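Local coordinates for protein Aac(6')-ib (Escherichia coli, PDB 2BUE) that probably transfers the acetyl group of acetyl-CoA to the 6'-amino group of aminoglycosides such as kanamycin B, an activity that confers antibiotic resistance, at residues 68-73 and 78-83; 91-96 and 137-142; 115-120 and 141-146. The protein carries 2 engineered substitutions. All coordinates share one frame; numbering follows the deposited sequence. Where two conformers were deposited one is given.

Contact 1 (68-73 and 78-83); sequences YLPSVL and VTPYIA. With RIO (ribostamycin), chain C.
L73 and V78 meet where helix 70-74 hands over to strand 78-85. The strand opens with V78 N donating to L73 O at 3.0 Å. Beside this bond L73 CB packs 4.0 Å from V78 CB. L73 carries the apolar part of the contact. Its CG stands anti to the carbonyl carbon (chi1 -70°), which sends CD1 onto the P80 ring, 3.6 Å from P80 CG, while CD2 reaches V78 CG1 and a sugar carbon of ribostamycin. P80 CG also meets P70 CG at 4.0 Å, the two side chains crossing at about a right angle. Proline suits both places: P70 starts the first turn of the helix, and P80 presents a compact apolar ring to it. A water donates to P70 O and to V78 O, bridging the two backbones beside this apolar patch. Y68, just ahead of the helix and packed against helix 36-43, takes a hydrogen bond from ribostamycin O1 on its OH, 3.1 Å away; W52 NE1 is a second partner of that hydroxyl. This helix-to-strand connection thus borders the aminoglycoside pocket of a GNAT acetyltransferase.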
# COMPACT_ATOMS: atom_id res chain seq x y z
N TYR A 68 3.97 -12.46 6.59
CA TYR A 68 4.52 -11.61 5.52
C TYR A 68 5.51 -12.32 4.59
O TYR A 68 6.03 -11.71 3.65
CB TYR A 68 5.15 -10.32 6.07
CG TYR A 68 4.15 -9.33 6.62
CD1 TYR A 68 3.66 -8.29 5.82
CD2 TYR A 68 3.69 -9.44 7.94
CE1 TYR A 68 2.77 -7.37 6.32
CE2 TYR A 68 2.76 -8.53 8.45
CZ TYR A 68 2.30 -7.49 7.63
OH TYR A 68 1.40 -6.58 8.13
N LEU A 69 5.76 -13.62 4.83
CA LEU A 69 6.60 -14.38 3.90
C LEU A 69 5.96 -14.23 2.53
O LEU A 69 4.75 -14.42 2.43
CB LEU A 69 6.63 -15.85 4.31
CG LEU A 69 7.57 -16.75 3.49
CD1 LEU A 69 9.04 -16.36 3.67
CD2 LEU A 69 7.30 -18.22 3.88
N PRO A 70 6.74 -13.81 1.50
CA PRO A 70 6.13 -13.54 0.20
C PRO A 70 5.24 -14.69 -0.32
O PRO A 70 4.16 -14.44 -0.85
CB PRO A 70 7.33 -13.22 -0.71
CG PRO A 70 8.30 -12.54 0.23
CD PRO A 70 8.17 -13.43 1.51
N SER A 71 5.64 -15.94 -0.13
CA SER A 71 4.80 -17.07 -0.56
C SER A 71 3.46 -17.19 0.18
O SER A 71 2.47 -17.67 -0.38
CB SER A 71 5.59 -18.39 -0.44
OG SER A 71 5.95 -18.60 0.91
N VAL A 72 3.43 -16.75 1.45
CA VAL A 72 2.18 -16.74 2.22
C VAL A 72 1.27 -15.60 1.73
O VAL A 72 0.07 -15.79 1.56
CB VAL A 72 2.45 -16.58 3.75
CG1 VAL A 72 1.15 -16.34 4.52
CG2 VAL A 72 3.17 -17.82 4.31
N LEU A 73 1.87 -14.42 1.51
CA LEU A 73 1.11 -13.28 0.99
C LEU A 73 0.52 -13.63 -0.39
O LEU A 73 -0.61 -13.23 -0.71
CB LEU A 73 1.99 -12.04 0.90
CG LEU A 73 2.42 -11.42 2.25
CD1 LEU A 73 3.42 -10.28 1.98
CD2 LEU A 73 1.17 -10.95 3.01
N VAL A 78 -1.53 -11.04 -2.55
CA VAL A 78 -0.79 -9.88 -2.10
C VAL A 78 0.67 -9.99 -2.50
O VAL A 78 1.32 -11.05 -2.30
CB VAL A 78 -0.90 -9.70 -0.53
CG1 VAL A 78 -0.00 -8.56 -0.03
CG2 VAL A 78 -2.37 -9.48 -0.10
N THR A 79 1.18 -8.90 -3.05
CA THR A 79 2.59 -8.81 -3.45
C THR A 79 3.31 -7.74 -2.63
O THR A 79 2.92 -6.57 -2.67
CB THR A 79 2.71 -8.46 -4.96
OG1 THR A 79 2.03 -9.45 -5.73
CG2 THR A 79 4.17 -8.37 -5.39
N PRO A 80 4.34 -8.15 -1.87
CA PRO A 80 5.11 -7.22 -1.03
C PRO A 80 6.31 -6.59 -1.72
O PRO A 80 7.04 -7.28 -2.47
CB PRO A 80 5.57 -8.10 0.14
CG PRO A 80 5.83 -9.47 -0.51
CD PRO A 80 4.82 -9.55 -1.70
N TYR A 81 6.52 -5.30 -1.45
CA TYR A 81 7.65 -4.54 -1.98
C TYR A 81 8.43 -3.84 -0.86
O TYR A 81 7.86 -3.50 0.18
CB TYR A 81 7.18 -3.43 -2.94
CG TYR A 81 6.21 -3.90 -3.98
CD1 TYR A 81 6.64 -4.51 -5.15
CD2 TYR A 81 4.84 -3.73 -3.77
CE1 TYR A 81 5.72 -4.96 -6.11
CE2 TYR A 81 3.89 -4.16 -4.71
CZ TYR A 81 4.34 -4.79 -5.87
OH TYR A 81 3.42 -5.19 -6.81
N ILE A 82 9.72 -3.62 -1.11
CA ILE A 82 10.52 -2.71 -0.31
C ILE A 82 10.78 -1.46 -1.15
O ILE A 82 11.22 -1.56 -2.31
CB ILE A 82 11.85 -3.34 0.20
CG1 ILE A 82 11.55 -4.57 1.07
CG2 ILE A 82 12.68 -2.26 0.95
CD1 ILE A 82 10.78 -4.27 2.38
N ALA A 83 10.49 -0.30 -0.56
CA ALA A 83 10.78 0.99 -1.17
C ALA A 83 12.22 1.37 -0.88
O ALA A 83 12.68 1.30 0.28
CB ALA A 83 9.84 2.05 -0.63
O1 RIO C . -0.71 -6.34 5.87
C1 RIO C . -0.57 -7.64 5.27
C2 RIO C . -1.74 -8.52 5.75
O2 RIO C . -2.92 -7.73 6.02
C3 RIO C . -3.74 -7.68 4.84
O3 RIO C . -3.68 -6.38 4.22
C4 RIO C . -5.00 -5.75 4.02
C5 RIO C . -5.65 -6.18 2.67
O4 RIO C . -5.89 -7.58 2.67
C6 RIO C . -6.95 -5.44 2.33
N1 RIO C . -7.37 -5.80 0.95
C7 RIO C . -6.72 -3.90 2.40
C8 RIO C . -6.18 -3.50 3.79
N2 RIO C . -6.06 -2.02 3.85
C9 RIO C . -4.81 -4.21 4.08
O5 RIO C . -4.49 -3.86 5.46
C10 RIO C . -3.11 -3.57 5.68
O6 RIO C . -2.83 -2.22 5.40
C11 RIO C . -3.41 -1.23 6.32
C12 RIO C . -2.83 0.14 5.90
N3 RIO C . -3.51 0.64 4.70
C13 RIO C . -3.05 -1.56 7.80
O7 RIO C . -3.79 -0.65 8.65
C14 RIO C . -3.42 -3.03 8.13
O8 RIO C . -3.13 -3.39 9.51
C15 RIO C . -2.75 -3.99 7.13
N4 RIO C . -3.12 -5.39 7.37
C16 RIO C . -3.24 -8.83 3.93
O9 RIO C . -4.33 -9.73 3.78
C17 RIO C . -2.20 -9.58 4.78
O10 RIO C . -2.90 -10.60 5.54
O HOH W 1 3.37 -12.62 -2.85

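Contact 2 (91-96 and 137-142). With RIO (ribostamycin), chain C.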
# COMPACT_ATOMS: atom_id res chain seq x y z
N GLY A 91 10.92 1.91 3.24
CA GLY A 91 9.52 1.61 3.54
C GLY A 91 9.08 0.29 2.98
O GLY A 91 9.85 -0.41 2.29
N TYR A 92 7.83 -0.04 3.29
CA TYR A 92 7.22 -1.28 2.86
C TYR A 92 5.96 -0.91 2.08
O TYR A 92 5.25 0.01 2.47
CB TYR A 92 6.83 -2.15 4.08
CG TYR A 92 5.92 -3.30 3.72
CD1 TYR A 92 6.45 -4.53 3.29
CD2 TYR A 92 4.52 -3.18 3.81
CE1 TYR A 92 5.60 -5.60 2.96
CE2 TYR A 92 3.65 -4.25 3.47
CZ TYR A 92 4.23 -5.46 3.04
OH TYR A 92 3.42 -6.53 2.71
N ALA A 93 5.67 -1.64 1.01
CA ALA A 93 4.40 -1.46 0.32
C ALA A 93 3.88 -2.82 -0.12
O ALA A 93 4.63 -3.82 -0.15
CB ALA A 93 4.54 -0.50 -0.87
N GLN A 94 2.60 -2.87 -0.44
CA GLN A 94 2.03 -4.09 -0.99
C GLN A 94 0.94 -3.71 -1.97
O GLN A 94 0.30 -2.66 -1.82
CB GLN A 94 1.49 -5.01 0.10
CG GLN A 94 0.44 -4.34 1.00
CD GLN A 94 -0.09 -5.26 2.09
OE1 GLN A 94 0.65 -6.08 2.66
NE2 GLN A 94 -1.36 -5.10 2.41
N SER A 95 0.79 -4.54 -3.01
CA SER A 95 -0.36 -4.43 -3.90
C SER A 95 -1.16 -5.73 -3.82
O SER A 95 -0.61 -6.80 -3.53
CB SER A 95 0.07 -4.15 -5.34
OG SER A 95 0.89 -5.19 -5.85
N TYR A 96 -2.45 -5.66 -4.11
CA TYR A 96 -3.28 -6.85 -4.03
C TYR A 96 -4.34 -6.84 -5.12
O TYR A 96 -4.74 -5.76 -5.60
CB TYR A 96 -3.90 -7.06 -2.61
CG TYR A 96 -4.75 -5.89 -2.16
CD1 TYR A 96 -6.11 -5.82 -2.53
CD2 TYR A 96 -4.21 -4.85 -1.37
CE1 TYR A 96 -6.91 -4.74 -2.15
CE2 TYR A 96 -5.04 -3.75 -0.98
CZ TYR A 96 -6.37 -3.71 -1.39
OH TYR A 96 -7.21 -2.67 -1.05
N ARG A 137 3.27 7.28 -5.96
CA ARG A 137 3.36 7.51 -7.41
C ARG A 137 4.12 6.37 -8.12
O ARG A 137 3.72 5.90 -9.18
CB ARG A 137 3.99 8.87 -7.70
CG ARG A 137 3.07 10.03 -7.33
CD ARG A 137 3.72 11.37 -7.62
NE ARG A 137 2.81 12.47 -7.34
CZ ARG A 137 3.19 13.73 -7.14
NH1 ARG A 137 4.47 14.06 -7.18
NH2 ARG A 137 2.28 14.65 -6.87
N ALA A 138 5.22 5.92 -7.51
CA ALA A 138 6.02 4.82 -8.08
C ALA A 138 5.24 3.51 -8.14
O ALA A 138 5.29 2.76 -9.14
CB ALA A 138 7.32 4.66 -7.29
N LEU A 139 4.47 3.25 -7.08
CA LEU A 139 3.64 2.06 -7.03
C LEU A 139 2.50 2.10 -8.05
O LEU A 139 2.22 1.11 -8.71
CB LEU A 139 3.09 1.87 -5.61
CG LEU A 139 2.45 0.50 -5.35
CD1 LEU A 139 3.25 -0.71 -5.91
CD2 LEU A 139 2.20 0.28 -3.87
N VAL A 140 1.88 3.27 -8.20
CA VAL A 140 0.81 3.45 -9.18
C VAL A 140 1.36 3.23 -10.59
O VAL A 140 0.75 2.53 -11.39
CB VAL A 140 0.17 4.86 -9.04
CG1 VAL A 140 -0.68 5.23 -10.26
CG2 VAL A 140 -0.69 4.93 -7.77
N GLU A 141 2.50 3.84 -10.88
CA GLU A 141 3.14 3.65 -12.21
C GLU A 141 3.46 2.16 -12.47
O GLU A 141 3.12 1.63 -13.56
CB GLU A 141 4.38 4.52 -12.34
CG GLU A 141 5.00 4.44 -13.75
CD GLU A 141 6.06 5.48 -13.98
OE1 GLU A 141 5.83 6.67 -13.65
OE2 GLU A 141 7.13 5.11 -14.48
N LEU A 142 4.05 1.48 -11.48
CA LEU A 142 4.36 0.07 -11.60
C LEU A 142 3.10 -0.73 -11.96
O LEU A 142 3.09 -1.52 -12.93
CB LEU A 142 4.97 -0.42 -10.27
CG LEU A 142 5.48 -1.86 -10.15
CD1 LEU A 142 6.43 -1.94 -8.96
CD2 LEU A 142 4.33 -2.81 -9.97
O1 RIO C . -0.71 -6.34 5.87
C1 RIO C . -0.57 -7.64 5.27
C2 RIO C . -1.74 -8.52 5.75
O2 RIO C . -2.92 -7.73 6.02
C3 RIO C . -3.74 -7.68 4.84
O3 RIO C . -3.68 -6.38 4.22
C4 RIO C . -5.00 -5.75 4.02
C5 RIO C . -5.65 -6.18 2.67
O4 RIO C . -5.89 -7.58 2.67
C6 RIO C . -6.95 -5.44 2.33
N1 RIO C . -7.37 -5.80 0.95
C7 RIO C . -6.72 -3.90 2.40
C8 RIO C . -6.18 -3.50 3.79
N2 RIO C . -6.06 -2.02 3.85
C9 RIO C . -4.81 -4.21 4.08
O5 RIO C . -4.49 -3.86 5.46
C10 RIO C . -3.11 -3.57 5.68
O6 RIO C . -2.83 -2.22 5.40
C11 RIO C . -3.41 -1.23 6.32
C12 RIO C . -2.83 0.14 5.90
N3 RIO C . -3.51 0.64 4.70
C13 RIO C . -3.05 -1.56 7.80
O7 RIO C . -3.79 -0.65 8.65
C14 RIO C . -3.42 -3.03 8.13
O8 RIO C . -3.13 -3.39 9.51
C15 RIO C . -2.75 -3.99 7.13
N4 RIO C . -3.12 -5.39 7.37
C16 RIO C . -3.24 -8.83 3.93
O9 RIO C . -4.33 -9.73 3.78
C17 RIO C . -2.20 -9.58 4.78
O10 RIO C . -2.90 -10.60 5.54
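This is a small, mainly apolar helix-on-sheet contact in the protein interior, where helix 131-144 packs on the middle of strand 88-97. L139 supplies the helix side of it: its CG lies anti to the backbone N (chi1 -168°), and CD2 settles 3.9 Å from A93 CB and 4.1 Å from Q94 O. The small methyl of A93 lets the leucine come close to the strand backbone, and I117 and Y81 on the flanking strands also touch L139. S95 points to the same side as A93, but its hydroxyl is hydrogen-bonded to Y81 OH.

Alternation along the strand turns Q94 and Y96 to the other face, toward ribostamycin. From Q94 the extended chain carries the amide to the ligand, and NE2 donates to ribostamycin O3 at 3.2 Å, a fairly bent bond (148°); D118 OD2 is another partner of NE2. Y92 OH donates to Q94 OE1 at 2.8 Å, in the carbonyl plane and on a lone pair, which fixes which end of the amide is the donor. Over one face of the Y96 ring, offset toward its rim, sits ribostamycin N1, 3.2 Å above the plane. Strand 88-97 thus takes a helix on one face of the central sheet of the GNAT fold and lines the ribostamycin pocket with the other.

Contact 3 (115-120 and 141-146). With RIO (ribostamycin), chain C.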
# COMPACT_ATOMS: atom_id res chain seq x y z
N ARG A 115 -6.61 -3.21 -8.53
CA ARG A 115 -5.51 -3.50 -7.60
C ARG A 115 -5.59 -2.51 -6.45
O ARG A 115 -5.89 -1.34 -6.69
CB ARG A 115 -4.14 -3.32 -8.25
CG ARG A 115 -3.93 -4.20 -9.47
CD ARG A 115 -3.58 -5.64 -9.05
NE ARG A 115 -3.51 -6.49 -10.24
CZ ARG A 115 -4.57 -7.07 -10.80
NH1 ARG A 115 -5.79 -6.89 -10.29
NH2 ARG A 115 -4.41 -7.81 -11.89
N GLY A 116 -5.36 -2.98 -5.22
CA GLY A 116 -5.28 -2.03 -4.11
C GLY A 116 -3.85 -1.95 -3.62
O GLY A 116 -3.02 -2.82 -3.91
N ILE A 117 -3.56 -0.91 -2.86
CA ILE A 117 -2.23 -0.72 -2.29
C ILE A 117 -2.31 -0.33 -0.81
O ILE A 117 -3.30 0.28 -0.36
CB ILE A 117 -1.42 0.33 -3.07
CG1 ILE A 117 -2.15 1.69 -3.08
CG2 ILE A 117 -1.17 -0.15 -4.52
CD1 ILE A 117 -1.28 2.87 -3.62
N ASP A 118 -1.23 -0.65 -0.10
CA ASP A 118 -1.02 -0.20 1.30
C ASP A 118 0.47 0.06 1.41
O ASP A 118 1.26 -0.58 0.72
CB ASP A 118 -1.40 -1.29 2.29
CG ASP A 118 -2.83 -1.77 2.13
OD1 ASP A 118 -3.76 -1.05 2.54
OD2 ASP A 118 -3.00 -2.88 1.59
N GLN A 119 0.87 1.02 2.24
CA GLN A 119 2.29 1.29 2.37
C GLN A 119 2.62 2.07 3.64
O GLN A 119 1.73 2.62 4.31
CB GLN A 119 2.85 2.03 1.13
CG GLN A 119 2.55 3.50 1.06
CD GLN A 119 1.10 3.80 0.87
OE1 GLN A 119 0.42 3.17 0.05
NE2 GLN A 119 0.61 4.79 1.62
N LEU A 120 3.90 2.02 3.99
CA LEU A 120 4.40 2.70 5.18
C LEU A 120 5.84 3.15 4.92
O LEU A 120 6.59 2.50 4.18
CB LEU A 120 4.32 1.79 6.41
CG LEU A 120 5.18 0.51 6.37
CD1 LEU A 120 6.58 0.77 6.96
CD2 LEU A 120 4.49 -0.65 7.08
N GLU A 141 2.50 3.84 -10.88
CA GLU A 141 3.14 3.65 -12.21
C GLU A 141 3.46 2.16 -12.47
O GLU A 141 3.12 1.63 -13.56
CB GLU A 141 4.38 4.52 -12.34
CG GLU A 141 5.00 4.44 -13.75
CD GLU A 141 6.06 5.48 -13.98
OE1 GLU A 141 5.83 6.67 -13.65
OE2 GLU A 141 7.13 5.11 -14.48
N LEU A 142 4.05 1.48 -11.48
CA LEU A 142 4.36 0.07 -11.60
C LEU A 142 3.10 -0.73 -11.96
O LEU A 142 3.09 -1.52 -12.93
CB LEU A 142 4.97 -0.42 -10.27
CG LEU A 142 5.48 -1.86 -10.15
CD1 LEU A 142 6.43 -1.94 -8.96
CD2 LEU A 142 4.33 -2.81 -9.97
N LEU A 143 2.04 -0.53 -11.19
CA LEU A 143 0.81 -1.26 -11.40
C LEU A 143 0.20 -1.02 -12.79
O LEU A 143 -0.25 -1.97 -13.43
CB LEU A 143 -0.19 -0.98 -10.26
CG LEU A 143 0.25 -1.56 -8.90
CD1 LEU A 143 -0.65 -1.00 -7.76
CD2 LEU A 143 0.22 -3.09 -8.90
N PHE A 144 0.16 0.24 -13.25
CA PHE A 144 -0.39 0.50 -14.58
C PHE A 144 0.52 -0.04 -15.71
O PHE A 144 0.09 -0.15 -16.85
CB PHE A 144 -0.73 1.98 -14.76
CG PHE A 144 -1.98 2.41 -14.02
CD1 PHE A 144 -3.16 1.65 -14.13
CD2 PHE A 144 -2.01 3.60 -13.29
CE1 PHE A 144 -4.35 2.06 -13.48
CE2 PHE A 144 -3.18 4.02 -12.62
CZ PHE A 144 -4.34 3.26 -12.71
N ASN A 145 1.75 -0.37 -15.38
CA ASN A 145 2.61 -1.04 -16.39
C ASN A 145 2.26 -2.51 -16.57
O ASN A 145 2.82 -3.22 -17.43
CB ASN A 145 4.09 -0.84 -16.04
CG ASN A 145 4.61 0.50 -16.52
OD1 ASN A 145 4.06 1.06 -17.48
ND2 ASN A 145 5.67 1.02 -15.86
N ASP A 146 1.31 -2.98 -15.76
CA ASP A 146 0.62 -4.22 -16.08
C ASP A 146 -0.64 -3.86 -16.87
O ASP A 146 -1.58 -3.28 -16.29
CB ASP A 146 0.26 -4.98 -14.79
CG ASP A 146 -0.51 -6.28 -15.07
OD1 ASP A 146 -0.86 -6.56 -16.23
OD2 ASP A 146 -0.77 -7.02 -14.10
O1 RIO C . -0.71 -6.34 5.87
C1 RIO C . -0.57 -7.64 5.27
C2 RIO C . -1.74 -8.52 5.75
O2 RIO C . -2.92 -7.73 6.02
C3 RIO C . -3.74 -7.68 4.84
O3 RIO C . -3.68 -6.38 4.22
C4 RIO C . -5.00 -5.75 4.02
C5 RIO C . -5.65 -6.18 2.67
O4 RIO C . -5.89 -7.58 2.67
C6 RIO C . -6.95 -5.44 2.33
N1 RIO C . -7.37 -5.80 0.95
C7 RIO C . -6.72 -3.90 2.40
C8 RIO C . -6.18 -3.50 3.79
N2 RIO C . -6.06 -2.02 3.85
C9 RIO C . -4.81 -4.21 4.08
O5 RIO C . -4.49 -3.86 5.46
C10 RIO C . -3.11 -3.57 5.68
O6 RIO C . -2.83 -2.22 5.40
C11 RIO C . -3.41 -1.23 6.32
C12 RIO C . -2.83 0.14 5.90
N3 RIO C . -3.51 0.64 4.70
C13 RIO C . -3.05 -1.56 7.80
O7 RIO C . -3.79 -0.65 8.65
C14 RIO C . -3.42 -3.03 8.13
O8 RIO C . -3.13 -3.39 9.51
C15 RIO C . -2.75 -3.99 7.13
N4 RIO C . -3.12 -5.39 7.37
C16 RIO C . -3.24 -8.83 3.93
O9 RIO C . -4.33 -9.73 3.78
C17 RIO C . -2.20 -9.58 4.78
O10 RIO C . -2.90 -10.60 5.54
O HOH W 2 -0.88 -6.64 -11.32
O HOH W 3 -2.66 -8.75 -13.70
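L143 has the most surface buried here, and it touches I117 and R115, alternate residues on one face of strand 114-121. With CG anti to the carbonyl carbon (chi1 -68°), L143 sends CD1 to I117 CG2 at 3.4 Å, tighter than usual for two methyl carbons. CD1 also lies 4.2 Å from R115 CB, where the arginine offers the apolar foot of its side chain. Leucine and isoleucine fit a place further filled by I152 of strand 151-154. Strand 114-121, helix 131-144 and strand 151-154 form a beta-alpha-beta unit of the GNAT fold, and the last turn of the helix is pinned here to its first strand.

Further out the chemistry becomes polar. R115 NH2 and D146 OD2 stand 4.3 Å apart, too far for a salt bridge. Two waters in the guanidinium plane fill the gap: one accepts from R115 NE, the other from NH2, and both donate to D146 OD2. R115 NH1 is held by P112 O, and D146 OD1 by E148 N. D118, between I117 and Q119, whose backbone O binds coenzyme A, lies on the opposite face of the strand; D118 OD1 accepts from ribostamycin N3 and N2, each at 2.8 Å.

Overall arrangement
Contacts 2 and 3 lie about 4 Å apart between centres and use the same helix, 131-144, on the neighbouring strands 88-97 and 114-121. Contact 2 is wholly buried and mainly apolar; contact 3 begins with similar packing but runs out to a water-bridged charge pair between the strand and the partly exposed loop just after the helix. Contact 1, also buried, belongs to an earlier part of the chain and mixes a direct backbone bond with proline packing. It is tied to contact 2 through strand pairing, Y81 N lying 2.7 Å from A93 O. All three reach ribostamycin, with a hydroxyl, an amide and a carboxylate respectively, while coenzyme A is touched within contact 3.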